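Local atomic coordinates of lipase aflb (Neosartorya fumigata, PDB entry 6IDY), a protein that probably hydrolyses the ester bonds of lipids such as triacylglycerols, as a fungal lipase with an alpha/beta-hydrolase fold and a bound calcium ion. Residues G302-T316 / L333-Q347. Residues are numbered along the deposited sequence; the frame is centred on the assembly and turned at random.
With SO4 (sulfate ion), chain E.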
loop_
_atom_site.group_PDB
_atom_site.type_symbol
_atom_site.label_atom_id
_atom_site.label_comp_id
_atom_site.label_asym_id
_atom_site.label_seq_id
_atom_site.Cartn_x
_atom_site.Cartn_y
_atom_site.Cartn_z
ATOM N N GLY A 302 -10.616 19.963 -6.451
ATOM C CA GLY A 302 -11.182 18.680 -6.849
ATOM C C GLY A 302 -10.326 17.454 -6.614
ATOM O O GLY A 302 -10.692 16.368 -7.073
ATOM N N GLY A 303 -9.223 17.604 -5.868
ATOM C CA GLY A 303 -8.342 16.487 -5.516
ATOM C C GLY A 303 -9.019 15.457 -4.622
ATOM O O GLY A 303 -8.522 14.343 -4.446
ATOM N N ASP A 304 -10.168 15.833 -4.054
ATOM C CA ASP A 304 -11.017 14.981 -3.221
ATOM C C ASP A 304 -12.026 14.194 -4.095
ATOM O O ASP A 304 -12.823 13.416 -3.568
ATOM C CB ASP A 304 -11.714 15.811 -2.119
ATOM C CG ASP A 304 -12.571 16.968 -2.600
ATOM O OD1 ASP A 304 -12.417 17.382 -3.782
ATOM O OD2 ASP A 304 -13.389 17.470 -1.798
ATOM N N SER A 305 -11.974 14.401 -5.432
ATOM C CA SER A 305 -12.769 13.672 -6.426
ATOM C C SER A 305 -11.806 12.838 -7.266
ATOM O O SER A 305 -10.632 13.191 -7.385
ATOM C CB SER A 305 -13.550 14.623 -7.337
ATOM O OG SER A 305 -14.822 14.942 -6.799
ATOM N N ALA A 306 -12.292 11.737 -7.850
ATOM C CA ALA A 306 -11.450 10.889 -8.693
ATOM C C ALA A 306 -11.044 11.578 -10.000
ATOM O O ALA A 306 -11.738 12.491 -10.464
ATOM C CB ALA A 306 -12.156 9.581 -8.991
ATOM N N TYR A 307 -9.909 11.144 -10.583
ATOM C CA TYR A 307 -9.386 11.666 -11.851
ATOM C C TYR A 307 -9.622 10.676 -12.969
ATOM O O TYR A 307 -9.612 11.048 -14.140
ATOM C CB TYR A 307 -7.870 11.945 -11.727
ATOM C CG TYR A 307 -7.601 13.188 -10.922
ATOM C CD1 TYR A 307 -7.747 14.450 -11.488
ATOM C CD2 TYR A 307 -7.312 13.111 -9.561
ATOM C CE1 TYR A 307 -7.554 15.605 -10.736
ATOM C CE2 TYR A 307 -7.134 14.260 -8.796
ATOM C CZ TYR A 307 -7.276 15.505 -9.385
ATOM O OH TYR A 307 -7.122 16.642 -8.639
ATOM N N VAL A 308 -9.744 9.394 -12.607
ATOM C CA VAL A 308 -9.932 8.257 -13.526
ATOM C C VAL A 308 -10.899 7.284 -12.801
ATOM O O VAL A 308 -11.073 7.455 -11.588
ATOM C CB VAL A 308 -8.556 7.566 -13.853
ATOM C CG1 VAL A 308 -7.559 8.533 -14.482
ATOM C CG2 VAL A 308 -7.940 6.892 -12.620
ATOM N N PRO A 309 -11.507 6.261 -13.464
ATOM C CA PRO A 309 -12.375 5.323 -12.718
ATOM C C PRO A 309 -11.655 4.755 -11.492
ATOM O O PRO A 309 -10.621 4.096 -11.635
ATOM C CB PRO A 309 -12.697 4.242 -13.754
ATOM C CG PRO A 309 -12.624 4.972 -15.073
ATOM C CD PRO A 309 -11.444 5.896 -14.899
ATOM N N THR A 310 -12.150 5.091 -10.281
ATOM C CA THR A 310 -11.504 4.658 -9.036
ATOM C C THR A 310 -12.393 3.723 -8.214
ATOM O O THR A 310 -13.571 4.010 -7.987
ATOM C CB THR A 310 -10.992 5.868 -8.228
ATOM O OG1 THR A 310 -10.175 6.681 -9.077
ATOM C CG2 THR A 310 -10.181 5.459 -6.994
ATOM N N THR A 311 -11.797 2.611 -7.759
ATOM C CA THR A 311 -12.424 1.592 -6.923
ATOM C C THR A 311 -11.691 1.609 -5.565
ATOM O O THR A 311 -10.557 1.134 -5.478
ATOM C CB THR A 311 -12.321 0.218 -7.623
ATOM O OG1 THR A 311 -12.825 0.330 -8.953
ATOM C CG2 THR A 311 -13.050 -0.892 -6.867
ATOM N N THR A 312 -12.317 2.193 -4.527
ATOM C CA THR A 312 -11.706 2.256 -3.187
ATOM C C THR A 312 -12.246 1.103 -2.363
ATOM O O THR A 312 -13.429 0.793 -2.471
ATOM C CB THR A 312 -11.888 3.638 -2.505
ATOM O OG1 THR A 312 -13.223 3.774 -2.008
ATOM C CG2 THR A 312 -11.521 4.818 -3.418
ATOM N N ILE A 313 -11.370 0.415 -1.606
ATOM C CA ILE A 313 -11.755 -0.750 -0.802
ATOM C C ILE A 313 -11.124 -0.597 0.568
ATOM O O ILE A 313 -9.905 -0.456 0.679
ATOM C CB ILE A 313 -11.430 -2.117 -1.488
ATOM C CG1 ILE A 313 -11.818 -2.115 -3.003
ATOM C CG2 ILE A 313 -12.134 -3.257 -0.741
ATOM C CD1 ILE A 313 -11.077 -3.064 -3.885
ATOM N N TYR A 314 -11.958 -0.590 1.612
ATOM C CA TYR A 314 -11.488 -0.314 2.973
ATOM C C TYR A 314 -12.306 -0.999 4.044
ATOM O O TYR A 314 -13.449 -1.387 3.799
ATOM C CB TYR A 314 -11.451 1.217 3.204
ATOM C CG TYR A 314 -12.780 1.900 2.958
ATOM C CD1 TYR A 314 -13.223 2.169 1.661
ATOM C CD2 TYR A 314 -13.573 2.325 4.018
ATOM C CE1 TYR A 314 -14.432 2.825 1.430
ATOM C CE2 TYR A 314 -14.781 2.985 3.800
ATOM C CZ TYR A 314 -15.209 3.228 2.504
ATOM O OH TYR A 314 -16.413 3.849 2.298
ATOM N N SER A 315 -11.733 -1.078 5.259
ATOM C CA SER A 315 -12.315 -1.787 6.391
ATOM C C SER A 315 -12.400 -0.963 7.676
ATOM O O SER A 315 -11.480 -0.206 7.984
ATOM C CB SER A 315 -11.488 -3.044 6.654
ATOM O OG SER A 315 -11.897 -3.776 7.798
ATOM N N THR A 316 -13.460 -1.198 8.471
ATOM C CA THR A 316 -13.674 -0.595 9.796
ATOM C C THR A 316 -12.508 -0.980 10.733
ATOM O O THR A 316 -12.080 -0.169 11.557
ATOM C CB THR A 316 -15.020 -1.101 10.374
ATOM O OG1 THR A 316 -16.083 -0.517 9.629
ATOM C CG2 THR A 316 -15.217 -0.764 11.871
ATOM N N LEU A 333 -13.788 8.851 -2.115
ATOM C CA LEU A 333 -13.565 9.859 -3.137
ATOM C C LEU A 333 -14.919 10.234 -3.696
ATOM O O LEU A 333 -15.796 9.376 -3.857
ATOM C CB LEU A 333 -12.648 9.387 -4.280
ATOM C CG LEU A 333 -11.143 9.289 -3.976
ATOM C CD1 LEU A 333 -10.379 8.813 -5.192
ATOM C CD2 LEU A 333 -10.560 10.622 -3.468
ATOM N N SER A 334 -15.100 11.517 -3.979
ATOM C CA SER A 334 -16.315 11.997 -4.626
ATOM C C SER A 334 -16.101 11.783 -6.127
ATOM O O SER A 334 -15.011 11.362 -6.538
ATOM C CB SER A 334 -16.537 13.476 -4.320
ATOM O OG SER A 334 -17.090 13.622 -3.025
ATOM N N ASP A 335 -17.119 12.071 -6.937
ATOM C CA ASP A 335 -16.997 11.906 -8.374
ATOM C C ASP A 335 -17.520 13.117 -9.154
ATOM O O ASP A 335 -18.288 12.950 -10.099
ATOM C CB ASP A 335 -17.670 10.601 -8.842
ATOM C CG ASP A 335 -17.307 10.223 -10.268
ATOM O OD1 ASP A 335 -16.191 10.589 -10.720
ATOM O OD2 ASP A 335 -18.134 9.576 -10.932
ATOM N N SER A 336 -17.059 14.329 -8.798
ATOM C CA SER A 336 -17.469 15.570 -9.462
ATOM C C SER A 336 -17.048 15.650 -10.943
ATOM O O SER A 336 -17.689 16.369 -11.715
ATOM C CB SER A 336 -16.975 16.782 -8.679
ATOM O OG SER A 336 -17.511 16.765 -7.367
ATOM N N ARG A 337 -16.007 14.888 -11.346
ATOM C CA ARG A 337 -15.560 14.852 -12.748
ATOM C C ARG A 337 -16.400 13.898 -13.586
ATOM O O ARG A 337 -16.356 13.970 -14.813
ATOM C CB ARG A 337 -14.074 14.476 -12.860
ATOM C CG ARG A 337 -13.179 15.485 -12.180
ATOM C CD ARG A 337 -11.694 15.275 -12.413
ATOM N NE ARG A 337 -10.978 16.384 -11.779
ATOM C CZ ARG A 337 -10.651 16.431 -10.492
ATOM N NH1 ARG A 337 -10.844 15.374 -9.711
ATOM N NH2 ARG A 337 -10.061 17.505 -9.994
ATOM N N ALA A 338 -17.176 13.015 -12.925
ATOM C CA ALA A 338 -18.039 11.995 -13.535
ATOM C C ALA A 338 -17.192 10.970 -14.306
ATOM O O ALA A 338 -17.437 10.708 -15.485
ATOM C CB ALA A 338 -19.107 12.634 -14.434
ATOM N N VAL A 339 -16.178 10.405 -13.634
ATOM C CA VAL A 339 -15.302 9.388 -14.228
ATOM C C VAL A 339 -15.697 7.969 -13.761
ATOM O O VAL A 339 -15.229 6.980 -14.322
ATOM C CB VAL A 339 -13.787 9.684 -14.020
ATOM C CG1 VAL A 339 -13.341 10.889 -14.840
ATOM C CG2 VAL A 339 -13.439 9.865 -12.543
ATOM N N GLY A 340 -16.564 7.901 -12.750
ATOM C CA GLY A 340 -17.022 6.657 -12.151
ATOM C C GLY A 340 -16.194 6.345 -10.922
ATOM O O GLY A 340 -14.961 6.286 -10.993
ATOM N N VAL A 341 -16.862 6.190 -9.779
ATOM C CA VAL A 341 -16.230 5.892 -8.488
ATOM C C VAL A 341 -17.090 4.895 -7.725
ATOM O O VAL A 341 -18.308 5.031 -7.698
ATOM C CB VAL A 341 -15.993 7.169 -7.613
ATOM C CG1 VAL A 341 -15.431 6.819 -6.230
ATOM C CG2 VAL A 341 -15.072 8.157 -8.301
ATOM N N SER A 342 -16.449 3.924 -7.076
ATOM C CA SER A 342 -17.129 3.024 -6.161
ATOM C C SER A 342 -16.321 3.037 -4.872
ATOM O O SER A 342 -15.101 2.897 -4.909
ATOM C CB SER A 342 -17.299 1.622 -6.743
ATOM O OG SER A 342 -16.076 0.920 -6.897
ATOM N N ASN A 343 -16.989 3.332 -3.755
ATOM C CA ASN A 343 -16.377 3.386 -2.427
ATOM C C ASN A 343 -16.903 2.186 -1.693
ATOM O O ASN A 343 -18.078 2.124 -1.329
ATOM C CB ASN A 343 -16.674 4.713 -1.728
ATOM C CG ASN A 343 -16.021 5.878 -2.425
ATOM O OD1 ASN A 343 -14.799 5.964 -2.527
ATOM N ND2 ASN A 343 -16.821 6.787 -2.933
ATOM N N ASN A 344 -16.037 1.184 -1.569
ATOM C CA ASN A 344 -16.401 -0.134 -1.088
ATOM C C ASN A 344 -15.941 -0.441 0.332
ATOM O O ASN A 344 -14.795 -0.826 0.565
ATOM C CB ASN A 344 -15.912 -1.185 -2.100
ATOM C CG ASN A 344 -16.355 -0.861 -3.516
ATOM O OD1 ASN A 344 -17.495 -1.119 -3.916
ATOM N ND2 ASN A 344 -15.472 -0.252 -4.296
ATOM N N HIS A 345 -16.878 -0.279 1.282
ATOM C CA HIS A 345 -16.678 -0.546 2.704
ATOM C C HIS A 345 -17.025 -2.008 2.948
ATOM O O HIS A 345 -18.177 -2.410 2.746
ATOM C CB HIS A 345 -17.564 0.389 3.542
ATOM C CG HIS A 345 -17.386 0.248 5.022
ATOM N ND1 HIS A 345 -18.465 0.056 5.863
ATOM C CD2 HIS A 345 -16.254 0.281 5.764
ATOM C CE1 HIS A 345 -17.965 -0.000 7.082
ATOM N NE2 HIS A 345 -16.638 0.134 7.069
ATOM N N LEU A 346 -16.020 -2.815 3.346
ATOM C CA LEU A 346 -16.187 -4.261 3.575
ATOM C C LEU A 346 -17.362 -4.618 4.469
ATOM O O LEU A 346 -18.143 -5.495 4.119
ATOM C CB LEU A 346 -14.908 -4.911 4.146
ATOM C CG LEU A 346 -13.595 -4.762 3.386
ATOM C CD1 LEU A 346 -12.508 -5.558 4.079
ATOM C CD2 LEU A 346 -13.716 -5.249 1.952
ATOM N N GLN A 347 -17.480 -3.932 5.617
ATOM C CA GLN A 347 -18.492 -4.172 6.650
ATOM C C GLN A 347 -19.902 -3.702 6.253
ATOM O O GLN A 347 -20.859 -4.016 6.956
ATOM C CB GLN A 347 -18.050 -3.582 8.005
ATOM C CG GLN A 347 -16.828 -4.286 8.637
ATOM C CD GLN A 347 -15.513 -4.005 7.927
ATOM O OE1 GLN A 347 -15.315 -2.943 7.322
ATOM N NE2 GLN A 347 -14.582 -4.950 7.983
HETATM S S SO4 E . -8.970 19.442 -13.251
HETATM O O1 SO4 E . -8.910 18.784 -14.558
HETATM O O2 SO4 E . -8.963 20.896 -13.450
HETATM O O3 SO4 E . -10.186 19.045 -12.570
HETATM O O4 SO4 E . -7.811 19.055 -12.458
HETATM O O HOH W 1 -14.423 12.599 -10.148
#
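Thr310 to Tyr314 pair in parallel with Val341 to His345, the last strand of the alpha/beta-hydrolase sheet; on its other side, strand 310-314 bonds strand 253-259. Ahead of the strands, Ser305 and Ser334 form a separate single bridge, and Arg337 reaches back over that loop. Outward from the backbone, CB and CG of Arg337 run beside the carbonyl oxygen of Ala306, and Arg337 CD comes within 3.4 Å of Ala306 O. The chain stays extended to NE, then turns at chi4 (84°), laying the guanidinium flat on the Tyr307 ring, planes 21° apart, with Tyr307 CE1 over the centre of the guanidinium. Arg337 NE donates to sulfate O3 at 2.9 Å, and Arg337 NH2 to the same O3 at 3.0 Å; this ion, probably from the crystallisation liquor, also binds Arg250. Arg337 NH1 turns inward, giving one bond to Gly302 O (2.8 Å) and another to Ala306 O (3.1 Å), the latter from well above the carbonyl plane. Stack and carbonyls together fix the rotation of the group, helped in this crystal by the sulfate.

Between the strands, the hydroxyl and the carbonyl oxygen of Thr312 are both bonded. Thr312 OG1, set between backbone N and carbonyl carbon, donates to Asn343 OD1 at 2.7 Å, in the amide carbonyl plane and on a lone pair. The same OD1 takes Leu333 N from above that plane, while Asn343 ND2 returns a bond to Leu333 O. Thr312 O accepts both Asn344 N and Asn344 ND2, from opposite faces of its plane; ND2 also bonds Ser342 OG, itself hydrogen-bonded to Gly384 O.

At the C-terminal ends of the strands, Tyr314 carries the His345 backbone over one ring face. His345 sits at the N-cap of helix 346-349, its ND1 bonded to Thr348; at the edge of the imidazole, His345 NE2 and Thr316 OG1 share a 2.7 Å hydrogen bond.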